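Local coordinates for acyl-CoA dehydrogenase domain protein Tcur3483 (Thermomonospora curvata, PDB 6WY9) that binds FAD and probably catalyses oxidation at CH-CH groups of its substrates, at residues Asp47-Val52 with Val365-Ile370; Asp154-Thr159 with Ala197-Gly202; Gly214-Pro219 with Ala230-Gly235; Ala303-Met308 with Thr337-Asp342. One frame throughout, in Å; residues are numbered along the deposited sequence.

Contact 1 of 4, residues Asp47-Val52 with Val365-Ile370; sequences DERRRV and VLAGQI
Arg50 runs alongside Gln369 and on to the turn before it, the two chains antiparallel where they pass. CG of Arg50 lies 4.1 Å from CG of Gln369. CG of Arg50 is anti to its backbone N (chi1 -156°), and this with the bend at chi2 brings Arg50 CD to 3.3 Å from Ala367 O and 3.9 Å from Ala367 CB. A further bend at chi3 turns the guanidinium beyond it, which is held by a salt bridge to Glu360. Arg49 crosses Gln369 at about a right angle. Arg49 NH2 is 3.5 Å from Gln369 NE2, with guanidinium and amide planes 52° apart, a touch between two donors. The Gln369 amide is fixed from its own side. Gln369 NE2 donates to Leu366 O at 3.1 Å, from above that carbonyl plane, and Gln369 N reaches the same oxygen from the opposite face. OE1 accepts from Arg271. A leucine here would probably leave Arg271 without this acceptor and the turn without its side-chain tie. Gly368 is at the N-cap position of helix 369-380. The contact thus sets helix 47-55 of the N-terminal domain against the start of a helix in the C-terminal helical domain of the acyl-CoA dehydrogenase fold.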
loop_
_atom_site.group_PDB
_atom_site.type_symbol
_atom_site.label_atom_id
_atom_site.label_comp_id
_atom_site.label_asym_id
_atom_site.label_seq_id
_atom_site.Cartn_x
_atom_site.Cartn_y
_atom_site.Cartn_z
ATOM N N ASP A 47 -9.202 25.911 -25.505
ATOM C CA ASP A 47 -8.074 25.724 -24.603
ATOM C C ASP A 47 -8.012 26.784 -23.518
ATOM O O ASP A 47 -7.414 26.538 -22.466
ATOM C CB ASP A 47 -6.769 25.729 -25.390
ATOM C CG ASP A 47 -6.611 24.500 -26.237
ATOM O OD1 ASP A 47 -6.191 23.457 -25.691
ATOM O OD2 ASP A 47 -6.939 24.568 -27.440
ATOM N N GLU A 48 -8.602 27.958 -23.753
ATOM C CA GLU A 48 -8.535 29.019 -22.754
ATOM C C GLU A 48 -8.985 28.521 -21.389
ATOM O O GLU A 48 -8.365 28.846 -20.369
ATOM C CB GLU A 48 -9.381 30.213 -23.189
ATOM C CG GLU A 48 -8.826 30.962 -24.389
ATOM C CD GLU A 48 -9.515 32.300 -24.615
ATOM O OE1 GLU A 48 -9.994 32.904 -23.630
ATOM O OE2 GLU A 48 -9.590 32.743 -25.781
ATOM N N ARG A 49 -10.053 27.721 -21.350
ATOM C CA ARG A 49 -10.546 27.201 -20.078
ATOM C C ARG A 49 -9.456 26.433 -19.330
ATOM O O ARG A 49 -9.193 26.697 -18.149
ATOM C CB ARG A 49 -11.772 26.314 -20.311
ATOM C CG ARG A 49 -11.505 25.052 -21.143
ATOM C CD ARG A 49 -12.420 23.887 -20.759
ATOM N NE ARG A 49 -11.794 22.616 -21.099
ATOM C CZ ARG A 49 -10.878 22.015 -20.343
ATOM N NH1 ARG A 49 -10.493 22.565 -19.194
ATOM N NH2 ARG A 49 -10.343 20.865 -20.738
ATOM N N ARG A 50 -8.821 25.466 -20.000
ATOM C CA ARG A 50 -7.733 24.701 -19.398
ATOM C C ARG A 50 -6.484 25.552 -19.172
ATOM O O ARG A 50 -5.575 25.114 -18.457
ATOM C CB ARG A 50 -7.409 23.478 -20.278
ATOM C CG ARG A 50 -6.734 22.321 -19.544
ATOM C CD ARG A 50 -5.640 21.625 -20.376
ATOM N NE ARG A 50 -4.738 22.581 -21.015
ATOM C CZ ARG A 50 -3.924 23.410 -20.359
ATOM N NH1 ARG A 50 -3.900 23.421 -19.033
ATOM N NH2 ARG A 50 -3.136 24.244 -21.031
ATOM N N ARG A 51 -6.419 26.751 -19.758
ATOM C CA ARG A 51 -5.322 27.687 -19.520
ATOM C C ARG A 51 -5.545 28.547 -18.274
ATOM O O ARG A 51 -4.611 28.736 -17.485
ATOM C CB ARG A 51 -5.116 28.578 -20.751
ATOM C CG ARG A 51 -4.247 27.955 -21.839
ATOM C CD ARG A 51 -2.808 28.458 -21.748
ATOM N NE ARG A 51 -2.537 29.603 -22.624
ATOM C CZ ARG A 51 -2.532 30.879 -22.237
ATOM N NH1 ARG A 51 -2.268 31.833 -23.119
ATOM N NH2 ARG A 51 -2.788 31.208 -20.978
ATOM N N VAL A 52 -6.757 29.077 -18.078
ATOM C CA VAL A 52 -7.047 29.829 -16.857
ATOM C C VAL A 52 -7.234 28.888 -15.671
ATOM O O VAL A 52 -6.996 29.282 -14.520
ATOM C CB VAL A 52 -8.280 30.734 -17.041
ATOM C CG1 VAL A 52 -7.929 31.974 -17.850
ATOM C CG2 VAL A 52 -9.390 29.971 -17.710
ATOM N N VAL A 365 -4.212 13.336 -24.319
ATOM C CA VAL A 365 -5.566 12.800 -24.170
ATOM C C VAL A 365 -6.286 13.636 -23.127
ATOM O O VAL A 365 -5.705 13.986 -22.089
ATOM C CB VAL A 365 -5.559 11.306 -23.784
ATOM C CG1 VAL A 365 -5.231 10.454 -24.998
ATOM C CG2 VAL A 365 -4.489 11.072 -22.777
ATOM N N LEU A 366 -7.546 13.966 -23.407
ATOM C CA LEU A 366 -8.320 14.786 -22.490
ATOM C C LEU A 366 -7.558 16.076 -22.208
ATOM O O LEU A 366 -7.457 16.532 -21.066
ATOM C CB LEU A 366 -8.634 14.004 -21.202
ATOM C CG LEU A 366 -9.469 12.722 -21.431
ATOM C CD1 LEU A 366 -9.548 11.816 -20.160
ATOM C CD2 LEU A 366 -10.881 13.077 -21.947
ATOM N N ALA A 367 -6.979 16.651 -23.274
ATOM C CA ALA A 367 -6.216 17.897 -23.236
ATOM C C ALA A 367 -5.033 17.843 -22.255
ATOM O O ALA A 367 -4.579 18.885 -21.795
ATOM C CB ALA A 367 -7.118 19.099 -22.906
ATOM N N GLY A 368 -4.518 16.653 -21.920
ATOM C CA GLY A 368 -3.404 16.534 -20.986
ATOM C C GLY A 368 -3.752 16.803 -19.535
ATOM O O GLY A 368 -2.839 16.977 -18.718
ATOM N N GLN A 369 -5.046 16.843 -19.186
ATOM C CA GLN A 369 -5.449 17.272 -17.843
ATOM C C GLN A 369 -4.905 16.350 -16.759
ATOM O O GLN A 369 -4.545 16.804 -15.664
ATOM C CB GLN A 369 -6.979 17.321 -17.748
ATOM C CG GLN A 369 -7.584 18.437 -18.536
ATOM C CD GLN A 369 -9.095 18.376 -18.417
ATOM O OE1 GLN A 369 -9.679 18.913 -17.473
ATOM N NE2 GLN A 369 -9.724 17.672 -19.339
ATOM N N ILE A 370 -4.941 15.048 -16.998
ATOM C CA ILE A 370 -4.494 14.124 -15.956
ATOM C C ILE A 370 -2.980 14.188 -15.816
ATOM O O ILE A 370 -2.433 14.070 -14.708
ATOM C CB ILE A 370 -4.979 12.701 -16.258
ATOM C CG1 ILE A 370 -6.525 12.661 -16.133
ATOM C CG2 ILE A 370 -4.307 11.696 -15.262
ATOM C CD1 ILE A 370 -7.197 11.464 -16.839
#

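Contact 2 of 4, residues Asp154-Thr159 with Ala197-Gly202; sequences DLASLT and APKHKG
Ala156 and His200 bring the two loops closest, with CA atoms 5.6 Å apart, each within a short 3-10 turn. The side chain of Lys199 does most of the reaching. Its CG stands between the backbone N and the carbonyl carbon (chi1 62°), and the chain passes over Ala156. Lys199 CB lies 3.2 Å from Ala156 O, and Lys199 CE lies 3.6 Å from Ala156 CB. Lys199 NZ then forms a salt bridge with Asp154 OD1 at 2.8 Å. It arrives on the syn side of the carboxylate, 19° out of its plane, and the two side chains cross at about a right angle. The other oxygen, Asp154 OD2, takes a hydrogen bond of 2.8 Å from Ser157 OG, which comes from above the carboxylate plane. Both oxygens of Asp154 are therefore engaged, which restrains rotation of the group.

These loops belong to the beta domain in the middle of the acyl-CoA dehydrogenase fold. One follows strand 142-145 and the other joins strands 186-192 and 203-209. Asp154 comes directly after Gly152 and Thr153, which bind FAD, so the salt bridge ties the end of a cofactor-binding loop to its neighbour.

Arg192 also hydrogen-bonds to Ala156 O and to Lys199 O. Ala156 CB serves a second partner too. Ala156 CB makes a CH-pi contact over one face of the His200 ring, 3.8 Å from the centroid and offset toward the rim. Trp251 of helix 250-260 meets that ring edge-to-face. A neighbouring subunit supplies a polar side chain that hydrogen-bonds to Asp154 N.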
loop_
_atom_site.group_PDB
_atom_site.type_symbol
_atom_site.label_atom_id
_atom_site.label_comp_id
_atom_site.label_asym_id
_atom_site.label_seq_id
_atom_site.Cartn_x
_atom_site.Cartn_y
_atom_site.Cartn_z
ATOM N N ASP A 154 4.558 24.328 11.175
ATOM C CA ASP A 154 4.525 24.975 12.489
ATOM C C ASP A 154 4.130 26.441 12.320
ATOM O O ASP A 154 4.915 27.382 12.540
ATOM C CB ASP A 154 5.877 24.830 13.186
ATOM C CG ASP A 154 5.881 25.385 14.597
ATOM O OD1 ASP A 154 4.826 25.776 15.118
ATOM O OD2 ASP A 154 6.976 25.433 15.180
ATOM N N LEU A 155 2.897 26.612 11.834
ATOM C CA LEU A 155 2.431 27.949 11.483
ATOM C C LEU A 155 2.395 28.849 12.715
ATOM O O LEU A 155 2.668 30.050 12.612
ATOM C CB LEU A 155 1.053 27.863 10.800
ATOM C CG LEU A 155 0.344 29.209 10.510
ATOM C CD1 LEU A 155 1.245 30.134 9.679
ATOM C CD2 LEU A 155 -1.053 29.042 9.854
ATOM N N ALA A 156 2.102 28.281 13.896
ATOM C CA ALA A 156 2.037 29.069 15.120
ATOM C C ALA A 156 3.395 29.643 15.533
ATOM O O ALA A 156 3.444 30.457 16.461
ATOM C CB ALA A 156 1.435 28.240 16.268
ATOM N N SER A 157 4.483 29.291 14.843
ATOM C CA SER A 157 5.780 29.924 15.051
ATOM C C SER A 157 6.031 31.109 14.134
ATOM O O SER A 157 7.176 31.547 14.051
ATOM C CB SER A 157 6.911 28.916 14.823
ATOM O OG SER A 157 7.040 28.103 15.962
ATOM N N LEU A 158 5.026 31.599 13.406
ATOM C CA LEU A 158 5.273 32.694 12.475
ATOM C C LEU A 158 5.825 33.924 13.212
ATOM O O LEU A 158 5.545 34.151 14.395
ATOM C CB LEU A 158 3.970 33.026 11.720
ATOM C CG LEU A 158 2.823 33.461 12.646
ATOM C CD1 LEU A 158 2.912 34.967 13.052
ATOM C CD2 LEU A 158 1.436 33.061 12.058
ATOM N N THR A 159 6.643 34.711 12.506
ATOM C CA THR A 159 7.337 35.851 13.081
ATOM C C THR A 159 7.050 37.164 12.375
ATOM O O THR A 159 7.537 38.198 12.840
ATOM C CB THR A 159 8.862 35.634 13.055
ATOM O OG1 THR A 159 9.272 35.391 11.700
ATOM C CG2 THR A 159 9.254 34.436 13.929
ATOM N N ALA A 197 3.686 36.266 24.363
ATOM C CA ALA A 197 2.610 35.337 24.682
ATOM C C ALA A 197 2.911 33.931 24.180
ATOM O O ALA A 197 3.732 33.735 23.272
ATOM C CB ALA A 197 1.298 35.822 24.066
ATOM N N PRO A 198 2.239 32.925 24.741
ATOM C CA PRO A 198 2.240 31.605 24.104
ATOM C C PRO A 198 2.049 31.790 22.608
ATOM O O PRO A 198 1.314 32.676 22.176
ATOM C CB PRO A 198 1.046 30.894 24.745
ATOM C CG PRO A 198 0.875 31.583 26.091
ATOM C CD PRO A 198 1.279 33.019 25.859
ATOM N N LYS A 199 2.759 30.987 21.813
ATOM C CA LYS A 199 2.778 31.216 20.366
ATOM C C LYS A 199 1.371 31.234 19.771
ATOM O O LYS A 199 1.064 32.091 18.938
ATOM C CB LYS A 199 3.659 30.179 19.668
ATOM C CG LYS A 199 3.236 28.719 19.783
ATOM C CD LYS A 199 4.390 27.816 19.296
ATOM C CE LYS A 199 3.955 26.730 18.306
ATOM N NZ LYS A 199 5.105 25.846 17.889
ATOM N N HIS A 200 0.495 30.316 20.194
ATOM C CA HIS A 200 -0.879 30.315 19.702
ATOM C C HIS A 200 -1.661 31.537 20.154
ATOM O O HIS A 200 -2.721 31.824 19.592
ATOM C CB HIS A 200 -1.615 29.063 20.172
ATOM C CG HIS A 200 -1.074 27.797 19.595
ATOM N ND1 HIS A 200 -1.520 27.273 18.403
ATOM C CD2 HIS A 200 -0.104 26.964 20.035
ATOM C CE1 HIS A 200 -0.852 26.166 18.134
ATOM N NE2 HIS A 200 0.010 25.954 19.112
ATOM N N LYS A 201 -1.180 32.258 21.161
ATOM C CA LYS A 201 -1.938 33.378 21.714
ATOM C C LYS A 201 -1.301 34.727 21.390
ATOM O O LYS A 201 -1.654 35.735 22.005
ATOM C CB LYS A 201 -2.115 33.199 23.225
ATOM C CG LYS A 201 -2.334 31.737 23.611
ATOM C CD LYS A 201 -3.445 31.496 24.615
ATOM C CE LYS A 201 -3.045 31.945 26.001
ATOM N NZ LYS A 201 -3.667 31.157 27.125
ATOM N N GLY A 202 -0.372 34.764 20.428
ATOM C CA GLY A 202 0.328 35.987 20.077
ATOM C C GLY A 202 0.045 36.476 18.667
ATOM O O GLY A 202 0.707 37.392 18.173
#

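Contact 3 of 4, residues Gly214-Pro219 with Ala230-Gly235; sequences GFSWSP and ATYYSG
Ser216 and Tyr232 face each other as an antiparallel hydrogen-bonded pair, with Tyr232 N to Ser216 O at 2.8 Å and Ser216 N to Tyr232 O at 3.1 Å. Ser218 and Ala230 repeat the pattern. Ser234 N donates to Gly214 O where the second strand reaches its corner. Between these rungs lie the non-hydrogen-bonded pairs Phe215 with Tyr233 and Trp217 with Thr231. Trp217 CA also comes within 3.1 Å of Ala230 O, a CA-H...O contact.

The side chains separate onto two faces. On one, the Phe215 and Tyr233 side chains run alongside each other in the same direction. Their ring planes are 52° apart, and Phe215 CD1 is 3.4 Å from Tyr233 CE2, which sits near the plane of the Phe215 ring at its edge. Phe215 CE1 also rests 3.7 Å from Thr231 CB. CG of Phe215 is anti to its backbone N (chi1 172°), which carries the ring across to these two neighbours. Within the second strand, the hydroxyls Tyr233 OH and Thr231 OG1 are hydrogen-bonded at 2.8 Å. On the other face, Ser216 OG lies against Tyr232 CB, and Ser218 OG meets the Tyr232 ring at its edge, in plane, 3.7 Å from Tyr232 CE2.

A second shell surrounds the first. Thr178 bonds to Thr231 OG1. Ile187 of strand 186-192 packs on both Phe215 and Tyr233. Strand 168-176 flanks the second strand through backbone hydrogen bonds of Thr231 with Lys175 and Tyr233 with Gly173. This is an antiparallel beta hairpin, and strand 215-221 is outermost in its sheet within this chain, in the middle beta domain of the acyl-CoA dehydrogenase fold.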
loop_
_atom_site.group_PDB
_atom_site.type_symbol
_atom_site.label_atom_id
_atom_site.label_comp_id
_atom_site.label_asym_id
_atom_site.label_seq_id
_atom_site.Cartn_x
_atom_site.Cartn_y
_atom_site.Cartn_z
ATOM N N GLY A 214 5.098 49.724 0.819
ATOM C CA GLY A 214 5.840 48.686 1.503
ATOM C C GLY A 214 5.409 47.258 1.176
ATOM O O GLY A 214 6.081 46.307 1.612
ATOM N N PHE A 215 4.318 47.060 0.439
ATOM C CA PHE A 215 3.957 45.707 0.024
ATOM C C PHE A 215 4.548 45.404 -1.346
ATOM O O PHE A 215 4.537 46.250 -2.235
ATOM C CB PHE A 215 2.441 45.511 -0.015
ATOM C CG PHE A 215 2.022 44.191 -0.627
ATOM C CD1 PHE A 215 2.033 43.015 0.129
ATOM C CD2 PHE A 215 1.636 44.116 -1.956
ATOM C CE1 PHE A 215 1.654 41.793 -0.434
ATOM C CE2 PHE A 215 1.265 42.886 -2.518
ATOM C CZ PHE A 215 1.266 41.739 -1.759
ATOM N N SER A 216 5.058 44.187 -1.515
ATOM C CA SER A 216 5.617 43.763 -2.791
ATOM C C SER A 216 5.528 42.244 -2.868
ATOM O O SER A 216 5.352 41.569 -1.851
ATOM C CB SER A 216 7.064 44.261 -2.949
ATOM O OG SER A 216 7.974 43.441 -2.226
ATOM N N TRP A 217 5.624 41.698 -4.087
ATOM C CA TRP A 217 5.560 40.250 -4.295
ATOM C C TRP A 217 6.492 39.862 -5.434
ATOM O O TRP A 217 6.826 40.694 -6.284
ATOM C CB TRP A 217 4.131 39.784 -4.625
ATOM C CG TRP A 217 3.630 40.381 -5.930
ATOM C CD1 TRP A 217 2.964 41.570 -6.097
ATOM C CD2 TRP A 217 3.785 39.820 -7.250
ATOM N NE1 TRP A 217 2.691 41.772 -7.436
ATOM C CE2 TRP A 217 3.181 40.711 -8.158
ATOM C CE3 TRP A 217 4.390 38.652 -7.746
ATOM C CZ2 TRP A 217 3.166 40.481 -9.525
ATOM C CZ3 TRP A 217 4.360 38.419 -9.102
ATOM C CH2 TRP A 217 3.748 39.322 -9.977
ATOM N N SER A 218 6.877 38.580 -5.471
ATOM C CA SER A 218 7.685 38.029 -6.562
ATOM C C SER A 218 7.199 36.633 -6.917
ATOM O O SER A 218 6.732 35.885 -6.047
ATOM C CB SER A 218 9.189 37.983 -6.220
ATOM O OG SER A 218 9.408 37.196 -5.064
ATOM N N PRO A 219 7.287 36.252 -8.192
ATOM C CA PRO A 219 6.662 35.008 -8.634
ATOM C C PRO A 219 7.460 33.781 -8.233
ATOM O O PRO A 219 8.683 33.822 -8.113
ATOM C CB PRO A 219 6.623 35.165 -10.162
ATOM C CG PRO A 219 7.780 36.068 -10.480
ATOM C CD PRO A 219 7.849 37.035 -9.319
ATOM N N ALA A 230 6.050 34.904 -3.387
ATOM C CA ALA A 230 6.464 35.342 -2.067
ATOM C C ALA A 230 5.944 36.770 -1.920
ATOM O O ALA A 230 5.874 37.506 -2.899
ATOM C CB ALA A 230 7.992 35.293 -1.901
ATOM N N THR A 231 5.529 37.147 -0.718
ATOM C CA THR A 231 5.105 38.514 -0.490
ATOM C C THR A 231 5.962 39.097 0.615
ATOM O O THR A 231 6.453 38.366 1.484
ATOM C CB THR A 231 3.601 38.605 -0.149
ATOM O OG1 THR A 231 3.266 37.675 0.900
ATOM C CG2 THR A 231 2.744 38.306 -1.419
ATOM N N TYR A 232 6.184 40.407 0.533
ATOM C CA TYR A 232 7.073 41.142 1.428
ATOM C C TYR A 232 6.342 42.344 2.005
ATOM O O TYR A 232 5.600 43.023 1.289
ATOM C CB TYR A 232 8.359 41.609 0.691
ATOM C CG TYR A 232 9.060 40.438 0.048
ATOM C CD1 TYR A 232 9.934 39.645 0.781
ATOM C CD2 TYR A 232 8.804 40.085 -1.275
ATOM C CE1 TYR A 232 10.550 38.546 0.213
ATOM C CE2 TYR A 232 9.430 38.975 -1.860
ATOM C CZ TYR A 232 10.297 38.217 -1.107
ATOM O OH TYR A 232 10.926 37.115 -1.651
ATOM N N TYR A 233 6.577 42.607 3.302
ATOM C CA TYR A 233 5.921 43.683 4.055
ATOM C C TYR A 233 7.012 44.446 4.789
ATOM O O TYR A 233 7.600 43.938 5.754
ATOM C CB TYR A 233 4.868 43.139 5.029
ATOM C CG TYR A 233 3.981 42.113 4.360
ATOM C CD1 TYR A 233 4.395 40.800 4.235
ATOM C CD2 TYR A 233 2.749 42.475 3.816
ATOM C CE1 TYR A 233 3.585 39.839 3.588
ATOM C CE2 TYR A 233 1.962 41.566 3.184
ATOM C CZ TYR A 233 2.378 40.243 3.068
ATOM O OH TYR A 233 1.601 39.339 2.418
ATOM N N SER A 234 7.287 45.651 4.317
ATOM C CA SER A 234 8.378 46.473 4.819
ATOM C C SER A 234 7.772 47.785 5.302
ATOM O O SER A 234 7.463 48.665 4.493
ATOM C CB SER A 234 9.413 46.681 3.726
ATOM O OG SER A 234 10.546 47.320 4.260
ATOM N N GLY A 235 7.557 47.893 6.613
ATOM C CA GLY A 235 6.983 49.102 7.175
ATOM C C GLY A 235 5.563 49.356 6.755
ATOM O O GLY A 235 5.089 50.487 6.868
#

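Contact 4 of 4, residues Ala303-Met308 with Thr337-Asp342; sequences AKLEAM and TETHID
Lys304 leaves its helix with CG anti to the carbonyl carbon (chi1 -73°) and bends at chi3, which brings NZ over to Asp342. The aspartate meets it with CG anti to the backbone N (chi1 -176°). Lys304 NZ to Asp342 OD2 is 2.7 Å, a salt bridge made on the anti side of the carboxylate. The two side chains cross at about a right angle. Lys304 NZ also donates to a water at 2.7 Å, and that water donates to Thr339 OG1 at 2.9 Å. Thr339 OG1 is bonded as well to Tyr335 O of its own helix, while Thr339 CG2 packs 4.1 Å from Lys304 CB. One turn further along helix 292-321, Met308 SD lies in the plane of the His340 ring, at its edge, 3.4 Å from His340 NE2. The short helix segments run antiparallel at 154°, with axes 10.1 Å apart. A methionine in place of Lys304 would probably leave the Asp342 carboxylate short of one of its positive partners and the water without its lysine donor. Arg300 forms a salt bridge with the other oxygen, OD1, so Asp342 is paired with two cations, one on each oxygen. Such a setting is likely to favour its ionised form and to fasten helix 326-350 to helix 292-321 through charge as well as packing.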
loop_
_atom_site.group_PDB
_atom_site.type_symbol
_atom_site.label_atom_id
_atom_site.label_comp_id
_atom_site.label_asym_id
_atom_site.label_seq_id
_atom_site.Cartn_x
_atom_site.Cartn_y
_atom_site.Cartn_z
ATOM N N ALA A 303 -13.881 2.361 -6.234
ATOM C CA ALA A 303 -14.247 2.099 -4.837
ATOM C C ALA A 303 -13.670 3.172 -3.915
ATOM O O ALA A 303 -14.334 3.580 -2.951
ATOM C CB ALA A 303 -13.744 0.727 -4.398
ATOM N N LYS A 304 -12.452 3.629 -4.204
ATOM C CA LYS A 304 -11.805 4.641 -3.361
ATOM C C LYS A 304 -12.420 6.020 -3.574
ATOM O O LYS A 304 -12.533 6.801 -2.616
ATOM C CB LYS A 304 -10.298 4.668 -3.620
ATOM C CG LYS A 304 -9.548 3.421 -3.013
ATOM C CD LYS A 304 -8.051 3.643 -3.042
ATOM C CE LYS A 304 -7.646 4.721 -2.032
ATOM N NZ LYS A 304 -6.156 4.745 -2.013
ATOM N N LEU A 305 -12.814 6.327 -4.826
ATOM C CA LEU A 305 -13.570 7.537 -5.136
ATOM C C LEU A 305 -14.947 7.515 -4.519
ATOM O O LEU A 305 -15.463 8.581 -4.167
ATOM C CB LEU A 305 -13.718 7.756 -6.659
ATOM C CG LEU A 305 -12.403 8.237 -7.325
ATOM C CD1 LEU A 305 -12.532 8.081 -8.879
ATOM C CD2 LEU A 305 -12.030 9.704 -6.944
ATOM N N GLU A 306 -15.600 6.342 -4.454
ATOM C CA GLU A 306 -16.895 6.301 -3.793
ATOM C C GLU A 306 -16.761 6.668 -2.314
ATOM O O GLU A 306 -17.529 7.487 -1.811
ATOM C CB GLU A 306 -17.570 4.940 -3.926
ATOM C CG GLU A 306 -18.842 4.941 -3.116
ATOM C CD GLU A 306 -19.603 3.628 -3.151
ATOM O OE1 GLU A 306 -19.741 3.054 -4.251
ATOM O OE2 GLU A 306 -20.064 3.185 -2.069
ATOM N N ALA A 307 -15.797 6.079 -1.607
ATOM C CA ALA A 307 -15.619 6.426 -0.195
ATOM C C ALA A 307 -15.313 7.919 -0.035
ATOM O O ALA A 307 -15.893 8.589 0.825
ATOM C CB ALA A 307 -14.493 5.585 0.433
ATOM N N MET A 308 -14.425 8.453 -0.890
ATOM C CA MET A 308 -14.062 9.875 -0.824
ATOM C C MET A 308 -15.266 10.773 -0.980
ATOM O O MET A 308 -15.475 11.711 -0.206
ATOM C CB MET A 308 -13.025 10.206 -1.922
ATOM C CG MET A 308 -12.727 11.750 -2.019
ATOM S SD MET A 308 -12.047 12.143 -3.652
ATOM C CE MET A 308 -13.542 12.148 -4.658
ATOM N N THR A 337 -7.128 13.735 -0.263
ATOM C CA THR A 337 -5.947 14.178 -1.023
ATOM C C THR A 337 -5.021 13.003 -1.411
ATOM O O THR A 337 -4.446 12.997 -2.519
ATOM C CB THR A 337 -5.170 15.269 -0.244
ATOM O OG1 THR A 337 -4.733 14.758 1.029
ATOM C CG2 THR A 337 -6.069 16.490 -0.015
ATOM N N GLU A 338 -4.877 11.976 -0.563
ATOM C CA GLU A 338 -4.082 10.833 -1.013
ATOM C C GLU A 338 -4.809 10.040 -2.095
ATOM O O GLU A 338 -4.171 9.494 -3.015
ATOM C CB GLU A 338 -3.687 9.943 0.193
ATOM C CG GLU A 338 -2.706 10.778 1.107
ATOM C CD GLU A 338 -2.462 10.155 2.455
ATOM O OE1 GLU A 338 -3.013 9.063 2.735
ATOM O OE2 GLU A 338 -1.781 10.803 3.264
ATOM N N THR A 339 -6.139 9.975 -2.011
ATOM C CA THR A 339 -6.905 9.333 -3.072
ATOM C C THR A 339 -6.780 10.090 -4.399
ATOM O O THR A 339 -6.678 9.460 -5.452
ATOM C CB THR A 339 -8.367 9.195 -2.645
ATOM O OG1 THR A 339 -8.436 8.324 -1.508
ATOM C CG2 THR A 339 -9.237 8.594 -3.771
ATOM N N HIS A 340 -6.764 11.433 -4.386
ATOM C CA HIS A 340 -6.561 12.136 -5.662
ATOM C C HIS A 340 -5.260 11.707 -6.337
ATOM O O HIS A 340 -5.223 11.513 -7.565
ATOM C CB HIS A 340 -6.544 13.657 -5.491
ATOM C CG HIS A 340 -7.765 14.201 -4.825
ATOM N ND1 HIS A 340 -7.843 15.497 -4.362
ATOM C CD2 HIS A 340 -8.953 13.619 -4.525
ATOM C CE1 HIS A 340 -9.026 15.691 -3.794
ATOM N NE2 HIS A 340 -9.713 14.561 -3.870
ATOM N N ILE A 341 -4.177 11.568 -5.555
ATOM C CA ILE A 341 -2.894 11.132 -6.112
ATOM C C ILE A 341 -2.968 9.681 -6.607
ATOM O O ILE A 341 -2.416 9.342 -7.662
ATOM C CB ILE A 341 -1.765 11.297 -5.076
ATOM C CG1 ILE A 341 -1.422 12.766 -4.841
ATOM C CG2 ILE A 341 -0.457 10.617 -5.571
ATOM C CD1 ILE A 341 -0.544 12.908 -3.569
ATOM N N ASP A 342 -3.558 8.787 -5.811
ATOM C CA ASP A 342 -3.732 7.395 -6.260
ATOM C C ASP A 342 -4.476 7.338 -7.607
ATOM O O ASP A 342 -4.052 6.663 -8.553
ATOM C CB ASP A 342 -4.499 6.640 -5.161
ATOM C CG ASP A 342 -4.678 5.155 -5.449
ATOM O OD1 ASP A 342 -4.151 4.600 -6.449
ATOM O OD2 ASP A 342 -5.408 4.546 -4.638
HETATM O O HOH W 1 -6.034 7.056 -0.563
#

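Overall arrangement
Contacts 2 and 3 belong to the middle beta domain, and contact 4 to the C-terminal helical domain. Contact 1 bridges N-terminal and C-terminal domains, its segments 313 residues apart. Along the chain, contacts 2, 3 and 4 follow one another between the two segments of contact 1. The centres of contacts 2 and 3 are about 21 Å apart, contact 2 in loops beside strands 142-145, 186-192 and 203-209, contact 3 on the antiparallel sheet. Those of contacts 1 and 4 are about 22 Å apart, and helix 326-350 of contact 4 is followed by helix 369-380 of contact 1. Contacts 1 and 2, with centres about 41 Å apart, lie on opposite sides of the chain's centre. The four thus sample all three domains, and contact 2 lies nearest the bound flavin cofactor.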